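Local coordinates for exopolygalacturonase (Yersinia enterocolitica, PDB 2UVF), which acts as a family 28 exopolygalacturonase, probably hydrolysing galacturonic acid chains of pectin from their ends, and binds digalacturonic acid here, at residues I66-Q70 against G79-D83; G186-P192 against D206-Q212; L232-S236 against A408-G412; F354-N359 against N379-F385; V556-Q560 against N578-F582. All coordinates share one frame; numbering follows the deposited sequence.

Contact 1. Residues I66-Q70 against G79-D83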
# COMPACT_ATOMS: atom_id res chain seq x y z
N ILE A 66 -6.12 2.36 -26.28
CA ILE A 66 -6.79 1.27 -25.57
C ILE A 66 -7.80 1.88 -24.60
O ILE A 66 -7.42 2.63 -23.72
CB ILE A 66 -5.77 0.35 -24.82
CG1 ILE A 66 -4.63 -0.06 -25.77
CG2 ILE A 66 -6.47 -0.88 -24.22
CD1 ILE A 66 -3.33 -0.50 -25.09
N VAL A 67 -9.07 1.55 -24.77
CA VAL A 67 -10.12 2.13 -23.92
C VAL A 67 -10.72 1.13 -22.93
O VAL A 67 -11.47 1.52 -22.04
CB VAL A 67 -11.24 2.84 -24.76
CG1 VAL A 67 -10.67 4.02 -25.53
CG2 VAL A 67 -11.94 1.86 -25.71
N ASP A 68 -10.35 -0.14 -23.06
CA ASP A 68 -10.91 -1.24 -22.28
C ASP A 68 -10.21 -2.56 -22.61
O ASP A 68 -9.35 -2.61 -23.49
CB ASP A 68 -12.42 -1.37 -22.55
CG ASP A 68 -13.22 -1.70 -21.31
OD1 ASP A 68 -12.68 -2.27 -20.34
OD2 ASP A 68 -14.42 -1.38 -21.30
N TYR A 69 -10.58 -3.63 -21.89
CA TYR A 69 -10.10 -5.00 -22.16
C TYR A 69 -11.29 -5.95 -22.03
O TYR A 69 -12.19 -5.71 -21.22
CB TYR A 69 -9.02 -5.41 -21.16
CG TYR A 69 -7.67 -4.78 -21.42
CD1 TYR A 69 -6.73 -5.41 -22.23
CD2 TYR A 69 -7.33 -3.55 -20.84
CE1 TYR A 69 -5.48 -4.83 -22.48
CE2 TYR A 69 -6.09 -2.97 -21.07
CZ TYR A 69 -5.17 -3.60 -21.89
OH TYR A 69 -3.95 -3.00 -22.10
N GLN A 70 -11.28 -7.03 -22.83
CA GLN A 70 -12.37 -8.01 -22.84
C GLN A 70 -11.85 -9.39 -22.49
O GLN A 70 -10.78 -9.78 -22.95
CB GLN A 70 -13.04 -8.08 -24.21
CG GLN A 70 -13.69 -6.80 -24.70
CD GLN A 70 -14.58 -7.04 -25.93
OE1 GLN A 70 -14.57 -8.13 -26.52
NE2 GLN A 70 -15.33 -6.02 -26.32
N GLY A 79 -17.08 -10.74 -20.36
CA GLY A 79 -17.40 -9.34 -20.14
C GLY A 79 -16.24 -8.38 -20.33
O GLY A 79 -15.17 -8.76 -20.80
N LYS A 80 -16.46 -7.12 -19.94
CA LYS A 80 -15.42 -6.07 -20.06
C LYS A 80 -14.80 -5.75 -18.70
O LYS A 80 -15.48 -5.78 -17.67
CB LYS A 80 -16.01 -4.80 -20.69
CG LYS A 80 -16.76 -5.05 -21.98
CD LYS A 80 -16.61 -3.92 -22.96
CE LYS A 80 -17.82 -3.00 -22.94
NZ LYS A 80 -18.16 -2.45 -24.30
N ALA A 81 -13.50 -5.45 -18.71
CA ALA A 81 -12.76 -5.07 -17.49
C ALA A 81 -13.45 -3.95 -16.71
O ALA A 81 -13.65 -4.07 -15.49
CB ALA A 81 -11.32 -4.69 -17.82
N SER A 82 -13.84 -2.89 -17.42
CA SER A 82 -14.54 -1.73 -16.86
C SER A 82 -15.82 -2.07 -16.08
O SER A 82 -15.96 -1.66 -14.93
CB SER A 82 -14.88 -0.72 -17.96
OG SER A 82 -15.71 -1.32 -18.95
N ASP A 83 -16.73 -2.82 -16.71
CA ASP A 83 -18.00 -3.23 -16.09
C ASP A 83 -17.80 -4.25 -14.97
O ASP A 83 -18.54 -4.26 -13.98
CB ASP A 83 -18.99 -3.80 -17.14
CG ASP A 83 -19.17 -2.88 -18.38
OD1 ASP A 83 -19.34 -1.64 -18.22
OD2 ASP A 83 -19.16 -3.42 -19.51
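Asp68 OD1 is gripped by two backbone amides, one from each segment. Ser82 N reaches Asp68 OD1 at 3.2 Å through the oxygen's syn lone pair, and Tyr69 N comes in on the anti side, 26° out of the carboxylate plane. The other oxygen is taken as well: Ser82 OG donates to Asp68 OD2 at 2.7 Å, again on the syn side. The serine hydroxyl lies between its own N and carbonyl carbon (chi1 59°), which keeps OG and N turned to the same carboxylate. Three donors thus fix the rotation of this buried group at the first turn of helix 81-88, where the helix end would probably favour its negative charge. Lys80, the N-cap residue, runs its CD to 3.7 Å from Asp68 OD2.

Ala81 N gives a nearly straight backbone bond to Tyr69 O (2.8 Å), and Ala81 CB packs on Tyr69 CB at 4.1 Å. Gln70 and Lys80 form a non-hydrogen-bonded antiparallel pair; Gln70 NE2 is held by Gln133, which Val67 and Asp68 face in a classic beta bulge. This is a beta hairpin, 66-73 with 76-80, at the edge of the fibronectin type III domain's antiparallel sheet, running straight into a helix.

Contact 2. Residues G186-P192 against D206-Q212; sequences GCRVEIP and DMTLNLQ
Val189 and Asn210 sit at the middle of a parallel pairing in which each residue of 187-191 lies beside the one twenty positions later. The backbone bonds come first. Val189 N donates to Thr208 O at 2.8 Å, Asn210 N returns a bond to Val189 O, and Ile191 N goes on to Asn210 O at 3.0 Å. Towards the start the pairing slackens: the bond from Thr208 N to Cys187 O is weak, though Gly186 N still bonds to Asp206 O.

The apolar contacts lie on the face that carries Val189 and Leu209. Leu209 CD1 touches both Ile191 CD1, 3.7 Å off, and Val189 CG1. Farther back, Met207 CE touches Val189 CG2, while Met207 CB lies 3.7 Å from Cys187 SG, itself in a disulfide with Cys183. Helix 173-181 packs on this face through Ala179 and Ile180.

Polar groups hold the other face. Asn210 ND2 donates to Glu190 OE1 at 2.9 Å; carboxylate and amide are turned 73° apart, so they meet steeply rather than flat. The amide's OD1 goes to Thr264 OG1, which fixes its flip. In Arg188 a chi1 of 179° turns CG away from its own N and lays the chain along Asn210, with Arg188 CG 3.8 Å from Asn210 CB. Its guanidinium continues to salt bridges with Asp49 and Glu50, tying this face to the fibronectin-like part. Such in-register stacking of successive coils is the hallmark of the parallel beta-helix of the pectate lyase-like fold.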
# COMPACT_ATOMS: atom_id res chain seq x y z
N GLY A 186 -6.29 -25.82 4.67
CA GLY A 186 -7.33 -25.49 3.70
C GLY A 186 -8.65 -25.01 4.31
O GLY A 186 -9.62 -24.78 3.58
N CYS A 187 -8.67 -24.83 5.63
CA CYS A 187 -9.85 -24.33 6.34
C CYS A 187 -10.20 -22.90 5.93
O CYS A 187 -9.43 -22.22 5.26
CB CYS A 187 -9.66 -24.43 7.87
SG CYS A 187 -8.15 -23.64 8.59
N ARG A 188 -11.40 -22.47 6.32
CA ARG A 188 -11.77 -21.07 6.30
C ARG A 188 -12.46 -20.77 7.62
O ARG A 188 -13.54 -21.30 7.90
CB ARG A 188 -12.69 -20.76 5.11
CG ARG A 188 -13.15 -19.30 5.04
CD ARG A 188 -14.19 -19.08 3.95
NE ARG A 188 -13.63 -19.41 2.65
CZ ARG A 188 -14.31 -19.89 1.61
NH1 ARG A 188 -15.62 -20.11 1.67
NH2 ARG A 188 -13.65 -20.16 0.49
N VAL A 189 -11.81 -19.95 8.45
CA VAL A 189 -12.41 -19.50 9.71
C VAL A 189 -13.35 -18.33 9.41
O VAL A 189 -12.93 -17.35 8.79
CB VAL A 189 -11.32 -19.09 10.74
CG1 VAL A 189 -11.93 -18.66 12.07
CG2 VAL A 189 -10.35 -20.22 10.96
N GLU A 190 -14.62 -18.44 9.82
CA GLU A 190 -15.62 -17.40 9.59
C GLU A 190 -15.90 -16.60 10.86
O GLU A 190 -16.14 -17.17 11.92
CB GLU A 190 -16.96 -17.99 9.11
CG GLU A 190 -16.88 -19.13 8.09
CD GLU A 190 -16.86 -18.68 6.63
OE1 GLU A 190 -16.48 -17.52 6.36
OE2 GLU A 190 -17.23 -19.50 5.76
N ILE A 191 -15.85 -15.27 10.74
CA ILE A 191 -16.37 -14.34 11.76
C ILE A 191 -17.64 -13.69 11.18
O ILE A 191 -17.54 -12.68 10.45
CB ILE A 191 -15.33 -13.24 12.12
CG1 ILE A 191 -14.03 -13.87 12.68
CG2 ILE A 191 -15.92 -12.22 13.09
CD1 ILE A 191 -12.85 -12.96 12.71
N PRO A 192 -18.83 -14.26 11.47
CA PRO A 192 -20.12 -13.72 11.01
C PRO A 192 -20.44 -12.29 11.49
O PRO A 192 -19.69 -11.72 12.29
CB PRO A 192 -21.14 -14.72 11.61
CG PRO A 192 -20.43 -15.40 12.73
CD PRO A 192 -19.02 -15.51 12.23
N ASP A 206 -1.51 -22.29 5.62
CA ASP A 206 -2.62 -22.98 4.93
C ASP A 206 -3.99 -22.76 5.57
O ASP A 206 -4.66 -23.72 5.97
CB ASP A 206 -2.29 -24.47 4.76
CG ASP A 206 -1.04 -24.70 3.95
OD1 ASP A 206 -1.00 -24.29 2.77
OD2 ASP A 206 -0.07 -25.28 4.49
N MET A 207 -4.39 -21.49 5.66
CA MET A 207 -5.72 -21.12 6.15
C MET A 207 -6.26 -19.83 5.50
O MET A 207 -5.52 -19.09 4.84
CB MET A 207 -5.74 -21.02 7.68
CG MET A 207 -4.93 -19.86 8.26
SD MET A 207 -5.35 -19.45 9.95
CE MET A 207 -6.93 -18.59 9.74
N THR A 208 -7.55 -19.60 5.68
CA THR A 208 -8.21 -18.36 5.28
C THR A 208 -9.00 -17.91 6.48
O THR A 208 -9.68 -18.72 7.11
CB THR A 208 -9.19 -18.56 4.10
OG1 THR A 208 -8.46 -18.90 2.92
CG2 THR A 208 -10.02 -17.29 3.85
N LEU A 209 -8.87 -16.64 6.83
CA LEU A 209 -9.73 -16.01 7.80
C LEU A 209 -10.63 -15.08 7.02
O LEU A 209 -10.17 -14.16 6.35
CB LEU A 209 -8.92 -15.26 8.86
CG LEU A 209 -9.64 -14.37 9.89
CD1 LEU A 209 -10.50 -15.18 10.85
CD2 LEU A 209 -8.62 -13.54 10.64
N ASN A 210 -11.93 -15.34 7.10
CA ASN A 210 -12.94 -14.62 6.36
C ASN A 210 -13.83 -13.84 7.32
O ASN A 210 -14.54 -14.41 8.14
CB ASN A 210 -13.78 -15.61 5.55
CG ASN A 210 -14.74 -14.91 4.61
OD1 ASN A 210 -14.32 -14.24 3.66
ND2 ASN A 210 -16.05 -15.06 4.88
N LEU A 211 -13.77 -12.51 7.18
CA LEU A 211 -14.67 -11.62 7.87
C LEU A 211 -15.87 -11.34 6.94
O LEU A 211 -15.72 -10.73 5.89
CB LEU A 211 -13.93 -10.33 8.26
CG LEU A 211 -12.67 -10.51 9.10
CD1 LEU A 211 -11.41 -10.11 8.32
CD2 LEU A 211 -12.79 -9.69 10.37
N GLN A 212 -17.05 -11.80 7.35
CA GLN A 212 -18.25 -11.76 6.51
C GLN A 212 -18.94 -10.41 6.58
O GLN A 212 -18.64 -9.59 7.45
CB GLN A 212 -19.26 -12.83 6.97
CG GLN A 212 -18.85 -14.27 6.72
CD GLN A 212 -19.91 -15.26 7.22
OE1 GLN A 212 -20.38 -15.16 8.34
NE2 GLN A 212 -20.28 -16.20 6.37

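Contact 3. Residues L232-S236 against A408-G412; sequences LYPYS and AAGTG
Tyr233 and Tyr235 reach from one loop to the backbone of Gly410 and Thr411 in another, both loops projecting from the parallel beta-helix of a family 28 glycoside hydrolase. The tight part centres on Gly410. Its CA lies over a face of the Tyr233 ring, 3.8 Å from the centroid and 24° off the normal, a CH-pi contact. Tyr235 OH comes to 3.2 Å from the same Gly410 CA and also sits over that face of Tyr233, toward the rim. Glycine, with no side chain here, lets both phenols close in on the main chain. Leu232 CG lies over the centre of the opposite face of Tyr233, so the ring is filled in from both sides.

Packing is looser toward the methyl groups. Ala408 CB is 3.8 Å from Tyr233 OH, and Thr411 CG2 only just reaches Tyr233 CE2 at 4.5 Å. Both tyrosines belong to a type I beta turn, Tyr233 to Ser236, closed by Ser236 N to Tyr233 O, whose Pro234 is exposed to solvent.

The site is close by: Leu232 and Ala408 both touch the bound galacturonate, and Tyr233 OH is hydrogen-bonded to His443 ND1, another residue of the glycan pocket. A single hydrogen bond crosses the contact, accepted by a phenol oxygen. With Tyr235 CG between its own N and carbonyl carbon (chi1 41°), the ring extends toward the other loop, and Tyr235 OH receives Thr411 N at 2.9 Å with an N-H...O angle of 159°.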
# COMPACT_ATOMS: atom_id res chain seq x y z
N LEU A 232 11.38 -5.30 14.59
CA LEU A 232 11.29 -4.96 13.17
C LEU A 232 12.46 -5.51 12.34
O LEU A 232 12.26 -6.19 11.33
CB LEU A 232 11.16 -3.44 12.98
CG LEU A 232 10.74 -2.90 11.61
CD1 LEU A 232 9.30 -3.30 11.30
CD2 LEU A 232 10.88 -1.39 11.61
N TYR A 233 13.67 -5.20 12.78
CA TYR A 233 14.88 -5.68 12.11
C TYR A 233 15.70 -6.55 13.08
O TYR A 233 15.45 -6.51 14.29
CB TYR A 233 15.69 -4.52 11.54
CG TYR A 233 14.88 -3.66 10.58
CD1 TYR A 233 14.22 -4.22 9.49
CD2 TYR A 233 14.77 -2.29 10.78
CE1 TYR A 233 13.47 -3.45 8.63
CE2 TYR A 233 14.02 -1.51 9.93
CZ TYR A 233 13.36 -2.09 8.85
OH TYR A 233 12.61 -1.29 8.01
N PRO A 234 16.62 -7.39 12.55
CA PRO A 234 17.47 -8.19 13.46
C PRO A 234 18.22 -7.32 14.47
O PRO A 234 18.47 -7.76 15.59
CB PRO A 234 18.44 -8.92 12.51
CG PRO A 234 18.33 -8.21 11.17
CD PRO A 234 16.91 -7.67 11.13
N TYR A 235 18.53 -6.09 14.07
CA TYR A 235 19.30 -5.12 14.85
C TYR A 235 18.43 -4.10 15.57
O TYR A 235 18.94 -3.06 16.03
CB TYR A 235 20.27 -4.37 13.92
CG TYR A 235 19.67 -3.98 12.57
CD1 TYR A 235 19.09 -2.72 12.36
CD2 TYR A 235 19.69 -4.88 11.50
CE1 TYR A 235 18.53 -2.36 11.12
CE2 TYR A 235 19.14 -4.54 10.24
CZ TYR A 235 18.57 -3.28 10.06
OH TYR A 235 18.03 -2.97 8.83
N SER A 236 17.13 -4.38 15.64
CA SER A 236 16.19 -3.49 16.33
C SER A 236 16.15 -3.87 17.80
O SER A 236 15.86 -5.02 18.13
CB SER A 236 14.78 -3.54 15.70
OG SER A 236 14.74 -2.81 14.48
N ALA A 408 9.82 -0.44 2.64
CA ALA A 408 10.93 -0.34 3.57
C ALA A 408 11.95 -1.45 3.29
O ALA A 408 11.57 -2.57 2.93
CB ALA A 408 10.43 -0.45 4.99
N ALA A 409 13.24 -1.16 3.49
CA ALA A 409 14.28 -2.16 3.27
C ALA A 409 15.39 -2.20 4.35
O ALA A 409 16.47 -2.76 4.13
CB ALA A 409 14.86 -2.01 1.89
N GLY A 410 15.10 -1.65 5.53
CA GLY A 410 16.03 -1.68 6.64
C GLY A 410 16.82 -0.39 6.72
O GLY A 410 16.63 0.52 5.92
N THR A 411 17.72 -0.30 7.70
CA THR A 411 18.44 0.94 7.93
C THR A 411 19.89 0.70 8.37
O THR A 411 20.16 -0.07 9.30
CB THR A 411 17.71 1.88 8.96
OG1 THR A 411 17.71 1.30 10.27
CG2 THR A 411 16.28 2.11 8.56
N GLY A 412 20.81 1.38 7.68
CA GLY A 412 22.22 1.39 8.04
C GLY A 412 23.02 0.23 7.48
O GLY A 412 22.61 -0.39 6.49

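Contact 4. Residues F354-N359 against N379-F385. With ADA (alpha-D-galactopyranuronic acid), chain C; ADA (alpha-D-galactopyranuronic acid), chain B.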
# COMPACT_ATOMS: atom_id res chain seq x y z
N PHE A 354 -1.31 1.83 15.83
CA PHE A 354 -0.02 2.26 15.26
C PHE A 354 -0.17 2.20 13.72
O PHE A 354 -0.89 3.04 13.14
CB PHE A 354 1.10 1.40 15.86
CG PHE A 354 2.52 1.85 15.53
CD1 PHE A 354 2.87 3.18 15.48
CD2 PHE A 354 3.50 0.89 15.30
CE1 PHE A 354 4.20 3.56 15.19
CE2 PHE A 354 4.83 1.27 15.00
CZ PHE A 354 5.17 2.60 14.95
N HIS A 355 0.43 1.19 13.08
CA HIS A 355 0.38 1.03 11.62
C HIS A 355 -0.84 0.22 11.22
O HIS A 355 -1.47 -0.42 12.06
CB HIS A 355 1.62 0.30 11.06
CG HIS A 355 2.95 0.95 11.35
ND1 HIS A 355 3.16 2.31 11.29
CD2 HIS A 355 4.15 0.40 11.64
CE1 HIS A 355 4.42 2.57 11.56
NE2 HIS A 355 5.05 1.43 11.76
N GLY A 356 -1.15 0.21 9.92
CA GLY A 356 -2.26 -0.58 9.35
C GLY A 356 -1.79 -1.99 9.08
O GLY A 356 -1.57 -2.77 10.02
N ILE A 357 -1.59 -2.30 7.80
CA ILE A 357 -1.13 -3.64 7.38
C ILE A 357 0.39 -3.71 7.13
O ILE A 357 0.93 -2.95 6.33
CB ILE A 357 -1.96 -4.15 6.17
CG1 ILE A 357 -3.41 -4.36 6.60
CG2 ILE A 357 -1.36 -5.47 5.59
CD1 ILE A 357 -4.38 -4.49 5.51
N MET A 358 1.06 -4.62 7.83
CA MET A 358 2.50 -4.81 7.71
C MET A 358 2.84 -6.17 7.13
O MET A 358 2.30 -7.19 7.58
CB MET A 358 3.20 -4.69 9.08
CG MET A 358 3.10 -3.34 9.76
SD MET A 358 3.81 -3.43 11.42
CE MET A 358 5.56 -3.60 11.01
N ASN A 359 3.72 -6.17 6.13
CA ASN A 359 4.28 -7.38 5.54
C ASN A 359 5.76 -7.29 5.73
O ASN A 359 6.40 -6.35 5.24
CB ASN A 359 3.98 -7.45 4.05
CG ASN A 359 2.53 -7.58 3.76
OD1 ASN A 359 2.01 -8.69 3.64
ND2 ASN A 359 1.83 -6.45 3.70
N ASN A 379 0.80 7.67 12.37
CA ASN A 379 1.56 6.53 11.82
C ASN A 379 0.71 5.42 11.24
O ASN A 379 1.20 4.30 11.01
CB ASN A 379 2.55 5.97 12.85
CG ASN A 379 3.38 7.06 13.48
OD1 ASN A 379 3.33 7.24 14.69
ND2 ASN A 379 4.11 7.83 12.65
N GLY A 380 -0.56 5.71 10.99
CA GLY A 380 -1.46 4.70 10.47
C GLY A 380 -1.36 4.61 8.97
O GLY A 380 -2.28 5.07 8.25
N ASP A 381 -0.25 4.05 8.49
CA ASP A 381 -0.08 3.87 7.04
C ASP A 381 -0.95 2.72 6.56
O ASP A 381 -1.33 1.88 7.36
CB ASP A 381 1.40 3.78 6.55
CG ASP A 381 2.30 3.02 7.48
OD1 ASP A 381 1.78 2.09 8.18
OD2 ASP A 381 3.53 3.35 7.49
N GLY A 382 -1.27 2.71 5.27
CA GLY A 382 -2.21 1.72 4.73
C GLY A 382 -1.59 0.34 4.67
O GLY A 382 -2.02 -0.56 5.37
N ILE A 383 -0.58 0.18 3.81
CA ILE A 383 0.14 -1.08 3.72
C ILE A 383 1.63 -0.80 3.73
O ILE A 383 2.13 -0.01 2.92
CB ILE A 383 -0.24 -1.92 2.45
CG1 ILE A 383 -1.76 -2.15 2.35
CG2 ILE A 383 0.53 -3.27 2.45
CD1 ILE A 383 -2.27 -2.73 1.02
N GLU A 384 2.34 -1.43 4.67
CA GLU A 384 3.80 -1.46 4.64
C GLU A 384 4.30 -2.72 3.97
O GLU A 384 3.83 -3.81 4.30
CB GLU A 384 4.40 -1.39 6.05
CG GLU A 384 4.19 -0.10 6.73
CD GLU A 384 4.82 -0.05 8.09
OE1 GLU A 384 5.41 -1.06 8.52
OE2 GLU A 384 4.73 1.01 8.71
N PHE A 385 5.23 -2.56 3.02
CA PHE A 385 5.98 -3.67 2.45
C PHE A 385 7.44 -3.55 2.93
O PHE A 385 8.10 -2.54 2.69
CB PHE A 385 5.86 -3.71 0.92
CG PHE A 385 4.49 -4.09 0.40
CD1 PHE A 385 3.98 -5.37 0.62
CD2 PHE A 385 3.73 -3.16 -0.32
CE1 PHE A 385 2.70 -5.72 0.15
CE2 PHE A 385 2.46 -3.51 -0.80
CZ PHE A 385 1.95 -4.80 -0.57
C1 ADA C . 9.31 3.95 8.84
C2 ADA C . 9.11 2.98 7.66
C3 ADA C . 7.84 2.16 7.93
C4 ADA C . 7.97 1.38 9.28
C5 ADA C . 8.24 2.38 10.43
C6 ADA C . 8.45 1.82 11.86
O2 ADA C . 9.05 3.68 6.40
O3 ADA C . 7.55 1.29 6.84
O4 ADA C . 9.01 0.40 9.22
O5 ADA C . 9.39 3.24 10.12
O6B ADA C . 9.44 2.25 12.49
O6A ADA C . 7.62 0.99 12.32
C1 ADA B . 5.98 7.49 8.57
C2 ADA B . 5.81 6.11 9.24
C3 ADA B . 6.81 6.06 10.42
C4 ADA B . 8.20 5.92 9.79
C5 ADA B . 8.44 7.20 8.98
C6 ADA B . 9.79 7.15 8.24
O1 ADA B . 5.80 8.60 9.49
O2 ADA B . 4.48 5.83 9.63
O3 ADA B . 6.50 5.04 11.41
O4 ADA B . 8.15 4.82 8.85
O5 ADA B . 7.33 7.48 8.02
O6B ADA B . 9.83 6.58 7.12
O6A ADA B . 10.79 7.68 8.79
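His355 meets the 379-385 segment with every atom from CB outward. CB lies 3.4 Å from Asp381 OD1. CG leaves CB beside the backbone N (chi1 -58°) and, with the rest of the ring, sits beneath Glu384 OE2, which hangs 2.9 Å above the ring plane over its centre. His355 CD2 comes nearest that oxygen, Glu384 OE2, at 3.0 Å. Phe354 CE2 takes the opposite face, toward the rim, so the imidazole is sandwiched. ND1 donates to Asn379 O at 2.8 Å, in both the ring plane and the carbonyl plane, which sets the ring's rotation. CE1 runs up to O3 of the chain B galacturonate at 3.2 Å. At the tip, NE2 gives an almost straight bond, 174°, to the carboxylate O6A of the chain C sugar, 2.7 Å away.

The two segments become neighbouring parallel strands of the beta-helix, 357-360 and 383-386, joined by Glu384 N to Ile357 O at 2.7 Å. In this register Glu384 lies beside Met358, pointing the same way. Asp381 OD2 accepts a weak bond (3.4 Å) from O2 of the chain B sugar. Asn379 CB packs against Phe354 CE1; Arg330 holds Asn379 OD1. Asp402, Asn406 and Arg240 supply further hydrogen bonds to the disaccharide.

Contact 5. Residues V556-Q560 against N578-F582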
# COMPACT_ATOMS: atom_id res chain seq x y z
N VAL A 556 11.93 11.80 -17.12
CA VAL A 556 10.59 12.39 -17.04
C VAL A 556 10.03 12.72 -18.44
O VAL A 556 10.62 13.52 -19.18
CB VAL A 556 10.55 13.64 -16.10
CG1 VAL A 556 9.17 14.31 -16.13
CG2 VAL A 556 10.90 13.24 -14.66
N ASN A 557 8.91 12.08 -18.79
CA ASN A 557 8.31 12.17 -20.13
C ASN A 557 6.78 12.34 -20.14
O ASN A 557 6.06 11.60 -19.47
CB ASN A 557 8.69 10.94 -20.97
CG ASN A 557 10.00 11.13 -21.73
OD1 ASN A 557 10.07 11.92 -22.69
ND2 ASN A 557 11.05 10.39 -21.32
N ASN A 558 6.30 13.31 -20.91
CA ASN A 558 4.86 13.52 -21.14
C ASN A 558 4.01 13.69 -19.87
O ASN A 558 3.14 12.88 -19.55
CB ASN A 558 4.30 12.41 -22.06
CG ASN A 558 2.82 12.60 -22.40
OD1 ASN A 558 2.33 13.73 -22.46
ND2 ASN A 558 2.11 11.49 -22.62
N VAL A 559 4.25 14.78 -19.15
CA VAL A 559 3.56 15.07 -17.88
C VAL A 559 2.92 16.45 -17.99
O VAL A 559 3.53 17.36 -18.52
CB VAL A 559 4.58 15.02 -16.68
CG1 VAL A 559 3.97 15.55 -15.37
CG2 VAL A 559 5.16 13.61 -16.48
N GLN A 560 1.69 16.61 -17.49
CA GLN A 560 1.01 17.91 -17.52
C GLN A 560 0.58 18.33 -16.12
O GLN A 560 -0.11 17.59 -15.42
CB GLN A 560 -0.23 17.88 -18.45
CG GLN A 560 0.05 17.72 -19.93
CD GLN A 560 0.23 16.29 -20.38
OE1 GLN A 560 -0.59 15.42 -20.09
NE2 GLN A 560 1.30 16.03 -21.14
N ASN A 578 11.25 15.71 -20.53
CA ASN A 578 10.65 15.93 -21.84
C ASN A 578 9.12 15.98 -21.86
O ASN A 578 8.45 15.10 -21.33
CB ASN A 578 11.16 14.88 -22.82
CG ASN A 578 12.67 14.92 -22.94
OD1 ASN A 578 13.30 15.96 -22.65
ND2 ASN A 578 13.27 13.79 -23.31
N LYS A 579 8.61 17.04 -22.49
CA LYS A 579 7.18 17.26 -22.64
C LYS A 579 6.49 17.35 -21.28
O LYS A 579 5.48 16.70 -21.02
CB LYS A 579 6.54 16.19 -23.53
CG LYS A 579 7.30 15.94 -24.84
CD LYS A 579 6.93 14.60 -25.46
CE LYS A 579 5.49 14.63 -25.97
NZ LYS A 579 5.29 15.87 -26.78
N VAL A 580 7.07 18.16 -20.40
CA VAL A 580 6.45 18.52 -19.14
C VAL A 580 5.80 19.89 -19.36
O VAL A 580 6.49 20.89 -19.53
CB VAL A 580 7.47 18.57 -17.98
CG1 VAL A 580 6.76 18.82 -16.63
CG2 VAL A 580 8.32 17.32 -17.92
N THR A 581 4.46 19.93 -19.36
CA THR A 581 3.73 21.16 -19.64
C THR A 581 3.07 21.74 -18.39
O THR A 581 2.14 21.13 -17.82
CB THR A 581 2.66 20.97 -20.79
OG1 THR A 581 3.29 20.38 -21.93
CG2 THR A 581 2.02 22.31 -21.20
N PHE A 582 3.53 22.92 -17.98
CA PHE A 582 2.93 23.67 -16.87
C PHE A 582 1.97 24.71 -17.42
O PHE A 582 2.37 25.57 -18.20
CB PHE A 582 4.00 24.40 -16.03
CG PHE A 582 5.07 23.50 -15.45
CD1 PHE A 582 6.14 23.05 -16.24
CD2 PHE A 582 5.06 23.16 -14.09
CE1 PHE A 582 7.14 22.22 -15.68
CE2 PHE A 582 6.05 22.36 -13.52
CZ PHE A 582 7.09 21.88 -14.31
O HOH W 1 3.27 17.77 -22.07
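Two stacked corners near the last coils of the parallel beta-helix bring Asn558 against Lys579. Both residues have positive phi and left-handed helical backbone angles, so the chain turns at the same point in each coil and stays in step. Before the corner, Asn578 N binds Val556 O at 2.6 Å; at it, Asn558 N donates to Asn578 O at 2.8 Å. Past it, Val559 N goes to Lys579 O and Thr581 N to Val559 O.

On one side Val556 CG1 crosses to Val580 CG2, 3.6 Å away. On the other, Asn557 and Asn578 run alongside each other, amide planes 66° apart, with Asn557 OD1 at 3.2 Å from Asn578 CB. Gln560 bends at chi2 (84°) and brings NE2 back to Asn558 OD1 at 2.8 Å, the acceptor lying in the Gln560 amide plane. The same NE2 donates to a water, which in turn donates to Lys579 O at 2.7 Å and meets Thr581 OG1 at 2.6 Å, stitching the two coils together beside the corner.

Strand 551-562 lies between strand 518-532, which pairs with Asn557 and Gln560, and strand 576-583, where Trp591 packs on Val580 and Asp602 accepts from Lys579 N.

The five contacts follow the chain from the fibronectin type III domain into the beta-helix. Contact 1 touches none of the others and lies in an antiparallel sheet of its own; contact 5 is its nearest neighbour, centres about 28 Å apart. Contacts 2, 4 and 5 each pair parallel strands of successive coils: contact 2 belongs to the early ones and contact 5 to the late ones, their centres about 47 Å apart on opposite sides of the chain's centre. Contact 4 lies between them, near that centre. It is nested inside the loop closed by contact 3 and touches it through Ala408 N to Phe385 O and Leu232 on Met358; together they line the digalacturonate pocket.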